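Local coordinates for glucose-6-phosphate isomerase (Plasmodium falciparum, PDB 3QKI), which probably catalyses the reversible conversion of alpha-D-glucose 6-phosphate to beta-D-fructose 6-phosphate, a step of glycolysis and gluconeogenesis, at residues V82-A85 with E86-L90; Y191-N194 with M195-K199; F328-K331 with N332-F336. One frame throughout, in Å; residues are numbered along the deposited sequence.

Contact 1 (V82-A85 with E86-L90)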
loop_
_atom_site.group_PDB
_atom_site.type_symbol
_atom_site.label_atom_id
_atom_site.label_comp_id
_atom_site.label_asym_id
_atom_site.label_seq_id
_atom_site.Cartn_x
_atom_site.Cartn_y
_atom_site.Cartn_z
ATOM N N VAL A 82 -28.126 10.549 11.948
ATOM C CA VAL A 82 -28.130 12.024 12.046
ATOM C C VAL A 82 -28.546 12.460 13.458
ATOM O O VAL A 82 -27.937 13.380 14.009
ATOM C CB VAL A 82 -28.952 12.679 10.916
ATOM C CG1 VAL A 82 -29.111 14.193 11.134
ATOM C CG2 VAL A 82 -28.312 12.379 9.566
ATOM N N GLU A 83 -29.515 11.739 14.082
ATOM C CA GLU A 83 -29.924 12.020 15.460
ATOM C C GLU A 83 -28.762 11.739 16.408
ATOM O O GLU A 83 -28.603 12.465 17.381
ATOM C CB GLU A 83 -31.150 11.211 15.872
ATOM C CG GLU A 83 -32.435 11.751 15.271
ATOM C CD GLU A 83 -33.652 10.922 15.623
ATOM O OE1 GLU A 83 -33.685 10.364 16.744
ATOM O OE2 GLU A 83 -34.571 10.828 14.780
ATOM N N TYR A 84 -27.951 10.703 16.113
ATOM C CA TYR A 84 -26.744 10.409 16.890
ATOM C C TYR A 84 -25.718 11.571 16.770
ATOM O O TYR A 84 -25.192 12.008 17.783
ATOM C CB TYR A 84 -26.129 9.055 16.490
ATOM C CG TYR A 84 -24.839 8.802 17.231
ATOM C CD1 TYR A 84 -23.610 9.130 16.662
ATOM C CD2 TYR A 84 -24.847 8.314 18.535
ATOM C CE1 TYR A 84 -22.421 8.944 17.360
ATOM C CE2 TYR A 84 -23.663 8.151 19.251
ATOM C CZ TYR A 84 -22.453 8.459 18.656
ATOM O OH TYR A 84 -21.282 8.245 19.320
ATOM N N ALA A 85 -25.466 12.084 15.550
ATOM C CA ALA A 85 -24.570 13.234 15.331
ATOM C C ALA A 85 -25.055 14.453 16.152
ATOM O O ALA A 85 -24.235 15.138 16.778
ATOM C CB ALA A 85 -24.524 13.592 13.858
ATOM N N GLU A 86 -26.374 14.675 16.208
ATOM C CA GLU A 86 -26.982 15.767 17.011
ATOM C C GLU A 86 -26.773 15.522 18.528
ATOM O O GLU A 86 -26.383 16.431 19.258
ATOM C CB GLU A 86 -28.485 15.866 16.708
ATOM C CG GLU A 86 -28.771 16.524 15.376
ATOM C CD GLU A 86 -30.169 16.370 14.806
ATOM O OE1 GLU A 86 -31.005 15.664 15.416
ATOM O OE2 GLU A 86 -30.418 16.943 13.721
ATOM N N GLU A 87 -26.992 14.279 18.981
ATOM C CA GLU A 87 -26.816 13.900 20.377
ATOM C C GLU A 87 -25.366 14.052 20.889
ATOM O O GLU A 87 -25.173 14.396 22.056
ATOM C CB GLU A 87 -27.374 12.507 20.634
ATOM C CG GLU A 87 -27.827 12.344 22.071
ATOM C CD GLU A 87 -28.474 11.034 22.465
ATOM O OE1 GLU A 87 -29.049 10.346 21.593
ATOM O OE2 GLU A 87 -28.465 10.729 23.678
ATOM N N VAL A 88 -24.357 13.820 20.032
ATOM C CA VAL A 88 -22.947 14.030 20.415
ATOM C C VAL A 88 -22.499 15.487 20.178
ATOM O O VAL A 88 -21.332 15.815 20.419
ATOM C CB VAL A 88 -21.934 13.042 19.775
ATOM C CG1 VAL A 88 -22.167 11.631 20.239
ATOM C CG2 VAL A 88 -21.927 13.133 18.254
ATOM N N GLU A 89 -23.412 16.345 19.692
ATOM C CA GLU A 89 -23.173 17.771 19.425
ATOM C C GLU A 89 -22.055 17.969 18.409
ATOM O O GLU A 89 -21.170 18.803 18.596
ATOM C CB GLU A 89 -22.904 18.554 20.735
ATOM C CG GLU A 89 -24.033 18.459 21.736
ATOM C CD GLU A 89 -23.801 19.257 23.000
ATOM O OE1 GLU A 89 -22.961 18.836 23.829
ATOM O OE2 GLU A 89 -24.472 20.301 23.165
ATOM N N LEU A 90 -22.108 17.182 17.327
ATOM C CA LEU A 90 -21.118 17.204 16.273
ATOM C C LEU A 90 -20.955 18.599 15.678
ATOM O O LEU A 90 -19.822 19.040 15.534
ATOM C CB LEU A 90 -21.456 16.173 15.180
ATOM C CG LEU A 90 -20.519 16.098 13.973
ATOM C CD1 LEU A 90 -19.126 15.718 14.394
ATOM C CD2 LEU A 90 -21.023 15.097 12.968
#
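Val88 meets Tyr84 one turn back along the helix, and Leu90 meets Ala85, so the contact follows the last turn of helix 75-87 and the reversal after it. The apolar part consists of these two pairs. One methyl of Val88, CG1, comes obliquely to the phenol end of Tyr84, 3.6 Å from its CZ. The Tyr84 ring lies on the valine side because its CG stands opposite the backbone N (chi1 176°). Its hydroxyl bonds to the carbonyl of Leu543 and its ring stacks on Phe365, which fixes it against the rest of the fold. At the other pair, Leu90 CD2 lies 3.9 Å from Ala85 CB; Ala85 packs on Leu362 and Leu90 on Val358, both of helix 356-371.

The acidic side chains form the outer side. The carboxylates of Glu83 and Glu86 are not in contact, with Glu83 OE2 and Glu86 OE1 6.0 Å apart; Glu83 instead pairs with Lys80, while Glu87 turns to Ser28.

Backbone bonds supply the remainder. Glu86 N, Glu87 N and Val88 N donate to the carbonyls four residues earlier, the last at 3.0 Å from Val88 N to Tyr84 O. The pattern then changes: Leu90 N reaches Ala85 O at 3.0 Å and nearly straight (169°), while Glu89 N donates to Glu86 O, also at 3.0 Å. With Glu89 at positive phi (60°), these two bonds define a Schellman motif, with the Ala85-Leu90 pair as the apolar contact that commonly accompanies it; from here the chain passes directly into helix 90-99.

Contact 2 (Y191-N194 with M195-K199)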
loop_
_atom_site.group_PDB
_atom_site.type_symbol
_atom_site.label_atom_id
_atom_site.label_comp_id
_atom_site.label_asym_id
_atom_site.label_seq_id
_atom_site.Cartn_x
_atom_site.Cartn_y
_atom_site.Cartn_z
ATOM N N TYR A 191 -1.838 15.924 -15.034
ATOM C CA TYR A 191 -2.810 16.950 -15.429
ATOM C C TYR A 191 -2.014 18.198 -15.848
ATOM O O TYR A 191 -2.259 18.781 -16.900
ATOM C CB TYR A 191 -3.779 17.258 -14.290
ATOM C CG TYR A 191 -4.785 18.326 -14.651
ATOM C CD1 TYR A 191 -4.570 19.655 -14.309
ATOM C CD2 TYR A 191 -5.935 18.014 -15.370
ATOM C CE1 TYR A 191 -5.478 20.653 -14.662
ATOM C CE2 TYR A 191 -6.846 19.007 -15.747
ATOM C CZ TYR A 191 -6.608 20.326 -15.393
ATOM O OH TYR A 191 -7.496 21.309 -15.734
ATOM N N TYR A 192 -1.000 18.548 -15.048
ATOM C CA TYR A 192 -0.130 19.657 -15.325
ATOM C C TYR A 192 0.670 19.432 -16.645
ATOM O O TYR A 192 0.638 20.297 -17.521
ATOM C CB TYR A 192 0.772 19.872 -14.111
ATOM C CG TYR A 192 1.964 20.765 -14.356
ATOM C CD1 TYR A 192 1.812 22.151 -14.499
ATOM C CD2 TYR A 192 3.249 20.236 -14.416
ATOM C CE1 TYR A 192 2.918 22.979 -14.690
ATOM C CE2 TYR A 192 4.351 21.049 -14.622
ATOM C CZ TYR A 192 4.184 22.421 -14.755
ATOM O OH TYR A 192 5.297 23.197 -14.947
ATOM N N TYR A 193 1.315 18.264 -16.824
ATOM C CA TYR A 193 2.083 18.021 -18.067
ATOM C C TYR A 193 1.226 17.996 -19.322
ATOM O O TYR A 193 1.628 18.543 -20.343
ATOM C CB TYR A 193 2.840 16.696 -18.058
ATOM C CG TYR A 193 3.752 16.402 -16.896
ATOM C CD1 TYR A 193 4.517 17.409 -16.307
ATOM C CD2 TYR A 193 3.965 15.089 -16.474
ATOM C CE1 TYR A 193 5.360 17.134 -15.230
ATOM C CE2 TYR A 193 4.849 14.797 -15.446
ATOM C CZ TYR A 193 5.535 15.818 -14.816
ATOM O OH TYR A 193 6.413 15.488 -13.798
ATOM N N ASN A 194 0.084 17.305 -19.259
ATOM C CA ASN A 194 -0.779 17.048 -20.410
ATOM C C ASN A 194 -1.690 18.214 -20.773
ATOM O O ASN A 194 -1.741 18.589 -21.948
ATOM C CB ASN A 194 -1.590 15.747 -20.221
ATOM C CG ASN A 194 -0.717 14.528 -20.030
ATOM O OD1 ASN A 194 0.498 14.564 -20.251
ATOM N ND2 ASN A 194 -1.314 13.422 -19.619
ATOM N N MET A 195 -2.444 18.729 -19.784
ATOM C CA MET A 195 -3.410 19.814 -19.975
ATOM C C MET A 195 -2.759 21.186 -20.028
ATOM O O MET A 195 -3.204 22.036 -20.783
ATOM C CB MET A 195 -4.524 19.742 -18.904
ATOM C CG MET A 195 -5.729 18.921 -19.330
ATOM S SD MET A 195 -5.386 17.270 -20.006
ATOM C CE MET A 195 -5.221 16.351 -18.596
ATOM N N GLU A 196 -1.733 21.415 -19.214
ATOM C CA GLU A 196 -1.063 22.703 -19.188
ATOM C C GLU A 196 0.155 22.774 -20.136
ATOM O O GLU A 196 0.113 23.521 -21.101
ATOM C CB GLU A 196 -0.696 23.122 -17.756
ATOM C CG GLU A 196 -0.017 24.480 -17.689
ATOM C CD GLU A 196 0.076 25.134 -16.325
ATOM O OE1 GLU A 196 -0.731 24.807 -15.421
ATOM O OE2 GLU A 196 0.956 26.008 -16.174
ATOM N N LEU A 197 1.209 22.008 -19.891
ATOM C CA LEU A 197 2.405 22.087 -20.734
ATOM C C LEU A 197 2.198 21.635 -22.186
ATOM O O LEU A 197 2.715 22.287 -23.090
ATOM C CB LEU A 197 3.609 21.370 -20.110
ATOM C CG LEU A 197 3.974 21.756 -18.686
ATOM C CD1 LEU A 197 5.227 21.048 -18.271
ATOM C CD2 LEU A 197 4.157 23.272 -18.528
ATOM N N ASN A 198 1.427 20.553 -22.402
ATOM C CA ASN A 198 1.169 20.014 -23.731
ATOM C C ASN A 198 -0.153 20.476 -24.310
ATOM O O ASN A 198 -0.442 20.175 -25.463
ATOM C CB ASN A 198 1.354 18.478 -23.768
ATOM C CG ASN A 198 2.805 18.083 -23.671
ATOM O OD1 ASN A 198 3.513 18.070 -24.660
ATOM N ND2 ASN A 198 3.295 17.737 -22.469
ATOM N N LYS A 199 -0.929 21.260 -23.544
ATOM C CA LYS A 199 -2.192 21.860 -23.988
ATOM C C LYS A 199 -3.181 20.858 -24.615
ATOM O O LYS A 199 -3.882 21.210 -25.563
ATOM C CB LYS A 199 -1.933 23.071 -24.916
ATOM C CG LYS A 199 -0.986 24.128 -24.327
ATOM C CD LYS A 199 -0.864 25.371 -25.198
ATOM C CE LYS A 199 0.105 25.243 -26.353
ATOM N NZ LYS A 199 0.079 26.446 -27.227
#
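Met195 folds over the ring of Tyr191 and Leu197 over that of Tyr192, two bumps that each end in a notch beside the ring, in the final, pi-type turn of helix 179-197. The wider turn is evident from its bonds: Leu197 N donates to Tyr192 O five residues back at 3.0 Å and 164°, whereas the four-residue bond of Glu196 N to the same oxygen is weak.

The first bump is the root of the methionine. Its CB lies over one ring face, 4.1 Å from the Tyr191 centroid and 14° off the normal, a CH-pi contact. Bends at chi2 and chi3 then bring the chain back, so that CE ends just past the rim on the same face, 3.7 Å from Tyr191 CD2, in the notch between that ring and Asn194 CB, which it also touches. The sulfur stands oblique to the Tyr191 ring, in a Met-aromatic contact.

The second bump is a fork. Leu197 CG lies over the Tyr192 face, 4.2 Å from its centroid; CD2 is directed to the hydroxyl end, and CD1 sits in the notch between the rings of Tyr192 and Tyr193. The phenol is held at its far end by Asn216 and Arg154, and its edge meets Glu196 OE1, 3.8 Å from Tyr192 CD1, a carboxylate whose polar partner is Asn332. Tyr193 also packs on Gln236 of the second subunit, which places this turn beside the dimer partner.

Past these two notches, the helix end is closed by Asn198, whose backbone N and side-chain ND2 both bond to Tyr193 O. They come from opposite faces of the carbonyl plane, with ND2 2.8 Å from Tyr193 O and 46° out of that plane.

Contact 3 (F328-K331 with N332-F336)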
loop_
_atom_site.group_PDB
_atom_site.type_symbol
_atom_site.label_atom_id
_atom_site.label_comp_id
_atom_site.label_asym_id
_atom_site.label_seq_id
_atom_site.Cartn_x
_atom_site.Cartn_y
_atom_site.Cartn_z
ATOM N N PHE A 328 4.321 22.879 -9.910
ATOM C CA PHE A 328 3.182 23.186 -10.762
ATOM C C PHE A 328 2.825 24.659 -10.970
ATOM O O PHE A 328 1.970 24.946 -11.809
ATOM C CB PHE A 328 1.942 22.454 -10.239
ATOM C CG PHE A 328 2.125 20.974 -9.993
ATOM C CD1 PHE A 328 2.749 20.165 -10.942
ATOM C CD2 PHE A 328 1.637 20.382 -8.835
ATOM C CE1 PHE A 328 2.899 18.800 -10.721
ATOM C CE2 PHE A 328 1.755 19.004 -8.632
ATOM C CZ PHE A 328 2.376 18.221 -9.578
ATOM N N GLY A 329 3.428 25.541 -10.187
ATOM C CA GLY A 329 3.121 26.973 -10.217
ATOM C C GLY A 329 2.101 27.304 -9.140
ATOM O O GLY A 329 1.189 26.513 -8.872
ATOM N N TYR A 330 2.266 28.458 -8.481
ATOM C CA TYR A 330 1.370 28.917 -7.425
ATOM C C TYR A 330 -0.098 29.017 -7.847
ATOM O O TYR A 330 -0.975 28.688 -7.034
ATOM C CB TYR A 330 1.846 30.250 -6.828
ATOM C CG TYR A 330 1.025 30.657 -5.628
ATOM C CD1 TYR A 330 1.191 30.024 -4.398
ATOM C CD2 TYR A 330 0.009 31.601 -5.743
ATOM C CE1 TYR A 330 0.389 30.350 -3.305
ATOM C CE2 TYR A 330 -0.780 31.949 -4.652
ATOM C CZ TYR A 330 -0.588 31.321 -3.436
ATOM O OH TYR A 330 -1.386 31.636 -2.365
ATOM N N LYS A 331 -0.380 29.507 -9.089
ATOM C CA LYS A 331 -1.760 29.659 -9.586
ATOM C C LYS A 331 -2.516 28.329 -9.480
ATOM O O LYS A 331 -3.666 28.321 -9.064
ATOM C CB LYS A 331 -1.801 30.132 -11.050
ATOM C CG LYS A 331 -1.695 31.631 -11.231
ATOM C CD LYS A 331 -2.068 32.067 -12.657
ATOM C CE LYS A 331 -3.561 32.100 -12.921
ATOM N NZ LYS A 331 -3.865 32.672 -14.263
ATOM N N ASN A 332 -1.863 27.211 -9.838
ATOM C CA ASN A 332 -2.485 25.890 -9.753
ATOM C C ASN A 332 -2.746 25.520 -8.280
ATOM O O ASN A 332 -3.833 25.081 -7.952
ATOM C CB ASN A 332 -1.621 24.839 -10.453
ATOM C CG ASN A 332 -1.709 24.866 -11.957
ATOM O OD1 ASN A 332 -2.762 25.075 -12.533
ATOM N ND2 ASN A 332 -0.600 24.620 -12.622
ATOM N N MET A 333 -1.787 25.797 -7.400
ATOM C CA MET A 333 -1.907 25.546 -5.972
ATOM C C MET A 333 -2.967 26.414 -5.292
ATOM O O MET A 333 -3.620 25.934 -4.348
ATOM C CB MET A 333 -0.554 25.523 -5.282
ATOM C CG MET A 333 0.336 24.357 -5.742
ATOM S SD MET A 333 -0.549 22.805 -6.139
ATOM C CE MET A 333 -1.140 22.314 -4.470
ATOM N N ARG A 334 -3.192 27.657 -5.819
ATOM C CA ARG A 334 -4.225 28.549 -5.304
ATOM C C ARG A 334 -5.592 27.908 -5.596
ATOM O O ARG A 334 -6.458 27.899 -4.723
ATOM C CB ARG A 334 -4.093 29.947 -5.937
ATOM C CG ARG A 334 -5.107 30.977 -5.454
ATOM C CD ARG A 334 -4.663 32.402 -5.759
ATOM N NE ARG A 334 -4.165 32.547 -7.125
ATOM C CZ ARG A 334 -3.166 33.347 -7.484
ATOM N NH1 ARG A 334 -2.569 34.122 -6.583
ATOM N NH2 ARG A 334 -2.780 33.409 -8.747
ATOM N N ASN A 335 -5.760 27.311 -6.802
ATOM C CA ASN A 335 -7.000 26.627 -7.172
ATOM C C ASN A 335 -7.240 25.410 -6.270
ATOM O O ASN A 335 -8.391 25.147 -5.921
ATOM C CB ASN A 335 -6.987 26.183 -8.637
ATOM C CG ASN A 335 -7.185 27.343 -9.569
ATOM O OD1 ASN A 335 -7.748 28.386 -9.202
ATOM N ND2 ASN A 335 -6.689 27.214 -10.785
ATOM N N PHE A 336 -6.160 24.655 -5.932
ATOM C CA PHE A 336 -6.211 23.501 -5.024
ATOM C C PHE A 336 -6.719 23.992 -3.662
ATOM O O PHE A 336 -7.615 23.378 -3.085
ATOM C CB PHE A 336 -4.835 22.858 -4.865
ATOM C CG PHE A 336 -4.764 21.723 -3.853
ATOM C CD1 PHE A 336 -5.112 20.424 -4.210
ATOM C CD2 PHE A 336 -4.308 21.948 -2.557
ATOM C CE1 PHE A 336 -5.042 19.378 -3.277
ATOM C CE2 PHE A 336 -4.234 20.900 -1.631
ATOM C CZ PHE A 336 -4.617 19.625 -1.995
HETATM O O HOH W 1 0.371 27.705 -11.896
HETATM O O HOH W 2 -5.524 30.394 -9.322
#
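Asn332 reaches back from the first turn of helix 330-349 to the carbonyl of Phe328, the last residue of helix 318-328. Its CB sits 3.6 Å from Gly329 O, against the wall of the turn that joins the two helices. CG, placed beside its own backbone N (chi1 -77°), swings the amide toward the start of the helix and comes 3.7 Å from Phe328 O as ND2 turns onto that oxygen. At the tip, ND2 donates to Phe328 O at 2.7 Å, with an N-H...O angle of 148° and the donor tilted from the carbonyl plane. The same nitrogen also bonds Glu196 of helix 179-197. The backbone N of Asn332 is linked to the same carbonyl by a water that accepts from it and donates to Phe328 O.

Gly329, at positive phi (95°), is the N-cap residue between the helices. Within this turn its carbonyl oxygen takes two weak bonds, from Asn332 N and Met333 N. Further in, Arg334 N donates to Tyr330 O at 2.7 Å and Asn335 N to Lys331 O at 3.2 Å, as regular helix bonds.

Around this, Met333 SD lies at the edge of the Phe328 ring, 4.2 Å from CD2, and that ring meets Phe523. Because Arg334 is modelled in two conformers its placement is doubtful; in the one given, NH1 lies at the edge of the Tyr330 ring, the two planes nearly perpendicular.

Chemically, the carbonyl ending helix 318-328 takes an amide N-H and a water, and ND2 is shared between that carbonyl and the Glu196 carboxylate, so one neutral amide serves two acceptors from different helices.

Contacts 2 and 3 form one neighbourhood, with centres 14 Å apart and side chains that meet: Glu196 OE1 lies 2.8 Å from Asn332 ND2, a probable hydrogen bond, and Tyr192 CD2 lies 3.5 Å from Phe328 CD1. The end of helix 179-197 is thereby joined to the junction of helices 318-328 and 330-349. Contact 1 is remote, its centre 45 Å from that of contact 2 and 37 Å from that of contact 3; contacts 1 and 2 lie on opposite sides of the chain's centre. All three lie away from the fructose 6-phosphate site, which includes Ser249, Lys250, Glu398 and His429.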